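Local coordinates for protein serine repeat antigen 5 (Plasmodium falciparum, PDB 6X42) that is a malaria parasite antigen with a papain-family cysteine protease fold, a pseudo-zymogen that has probably lost the catalytic activity of its relatives, at residues L112-E115 with S116-P119. Residues are numbered along the deposited sequence; the frame is centred on the assembly and turned at random.
Sequences LPAE and SNYP
Ala114 and Asn117 meet across two overlapping beta-turns, a local contact in the loop that follows helix 99-109 and runs beside helix 78-83 of the papain-like fold. Two successive i to i+3 bonds build the turns: Asn117 N reaches Ala114 O at 2.9 Å, and Tyr118 N reaches Glu115 O at 3.1 Å. Both are bent, the first with an N-H...O angle of 137°, and both donors stand above the carbonyl plane. Tyr118 N also lies 3.4 Å from Ala114 O, a weak second bond. Tyr118 then turns to an extended backbone, and Pro119 has no N-H to continue the series; its CB rests 3.4 Å from Glu115 O.

Asn117 suits its place because a short amide can fold back over the turn. With CG anti to its own carbonyl carbon (chi1 -60°), OD1 comes back beside Ala114, whose methyl CB lies against it at 3.6 Å, and takes a weak bond from Ala114 N. A further bond to OD1 comes from Met137 N, tying the turn to a later part of the same loop.

Glu115 bends at chi2 (71°), bringing its carboxylate alongside Pro119, OE2 3.5 Å from Pro119 CA. OE2 accepts the N-H of Tyr120, while OE1 receives a hydrogen bond from a water at 2.7 Å; the same water donates to Tyr118 O, which Ser77 OG also engages. The ring of Tyr118 leads away to helix 78-83, its OH bonded to Glu127 and Asn83. With N-H and water donors at its two oxygens, the Glu115 carboxylate is probably favoured in its charged form, and its side chain spans the turn to the chain that leaves it.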
loop_
_atom_site.group_PDB
_atom_site.type_symbol
_atom_site.label_atom_id
_atom_site.label_comp_id
_atom_site.label_asym_id
_atom_site.label_seq_id
_atom_site.Cartn_x
_atom_site.Cartn_y
_atom_site.Cartn_z
ATOM N N LEU A 112 -6.852 -16.256 -2.896
ATOM C CA LEU A 112 -6.092 -15.239 -3.617
ATOM C C LEU A 112 -5.184 -15.993 -4.562
ATOM O O LEU A 112 -4.149 -16.536 -4.131
ATOM C CB LEU A 112 -5.269 -14.355 -2.685
ATOM C CG LEU A 112 -6.100 -13.404 -1.840
ATOM C CD1 LEU A 112 -5.176 -12.736 -0.843
ATOM C CD2 LEU A 112 -6.848 -12.396 -2.715
ATOM N N PRO A 113 -5.522 -16.069 -5.839
ATOM C CA PRO A 113 -4.610 -16.679 -6.799
ATOM C C PRO A 113 -3.358 -15.839 -6.970
ATOM O O PRO A 113 -3.312 -14.636 -6.696
ATOM C CB PRO A 113 -5.416 -16.701 -8.104
ATOM C CG PRO A 113 -6.845 -16.492 -7.712
ATOM C CD PRO A 113 -6.789 -15.655 -6.467
ATOM N N ALA A 114 -2.341 -16.502 -7.481
ATOM C CA ALA A 114 -1.128 -15.825 -7.879
ATOM C C ALA A 114 -1.324 -15.121 -9.219
ATOM O O ALA A 114 -2.106 -15.561 -10.077
ATOM C CB ALA A 114 0.006 -16.843 -7.987
ATOM N N GLU A 115 -0.594 -14.010 -9.378
ATOM C CA GLU A 115 -0.543 -13.296 -10.648
ATOM C C GLU A 115 -0.296 -14.241 -11.815
ATOM O O GLU A 115 -0.904 -14.092 -12.876
ATOM C CB GLU A 115 0.576 -12.252 -10.571
ATOM C CG GLU A 115 0.880 -11.512 -11.856
ATOM C CD GLU A 115 -0.191 -10.547 -12.243
ATOM O OE1 GLU A 115 -1.165 -10.420 -11.499
ATOM O OE2 GLU A 115 -0.052 -9.890 -13.289
ATOM N N SER A 116 0.629 -15.182 -11.655
ATOM C CA SER A 116 0.948 -16.098 -12.746
ATOM C C SER A 116 -0.283 -16.859 -13.223
ATOM O O SER A 116 -0.401 -17.176 -14.414
ATOM C CB SER A 116 2.037 -17.066 -12.287
ATOM O OG SER A 116 3.247 -16.365 -12.051
ATOM N N ASN A 117 -1.217 -17.154 -12.321
ATOM C CA ASN A 117 -2.400 -17.924 -12.672
ATOM C C ASN A 117 -3.450 -17.104 -13.404
ATOM O O ASN A 117 -4.230 -17.653 -14.183
ATOM C CB ASN A 117 -3.041 -18.472 -11.393
ATOM C CG ASN A 117 -2.122 -19.383 -10.605
ATOM O OD1 ASN A 117 -2.140 -19.362 -9.374
ATOM N ND2 ASN A 117 -1.334 -20.207 -11.298
ATOM N N TYR A 118 -3.501 -15.798 -13.159
ATOM C CA TYR A 118 -4.539 -14.938 -13.740
ATOM C C TYR A 118 -3.936 -13.543 -13.842
ATOM O O TYR A 118 -4.168 -12.666 -12.992
ATOM C CB TYR A 118 -5.826 -14.989 -12.909
ATOM C CG TYR A 118 -7.032 -14.292 -13.503
ATOM C CD1 TYR A 118 -7.484 -14.582 -14.790
ATOM C CD2 TYR A 118 -7.743 -13.366 -12.765
ATOM C CE1 TYR A 118 -8.586 -13.940 -15.329
ATOM C CE2 TYR A 118 -8.853 -12.740 -13.283
ATOM C CZ TYR A 118 -9.269 -13.018 -14.565
ATOM O OH TYR A 118 -10.365 -12.349 -15.054
ATOM N N PRO A 119 -3.103 -13.317 -14.853
ATOM C CA PRO A 119 -2.259 -12.115 -14.859
ATOM C C PRO A 119 -2.999 -10.867 -15.320
ATOM O O PRO A 119 -3.989 -10.919 -16.049
ATOM C CB PRO A 119 -1.148 -12.477 -15.840
ATOM C CG PRO A 119 -1.710 -13.554 -16.676
ATOM C CD PRO A 119 -2.653 -14.306 -15.846
HETATM O O HOH W 1 -3.753 -10.033 -12.077
#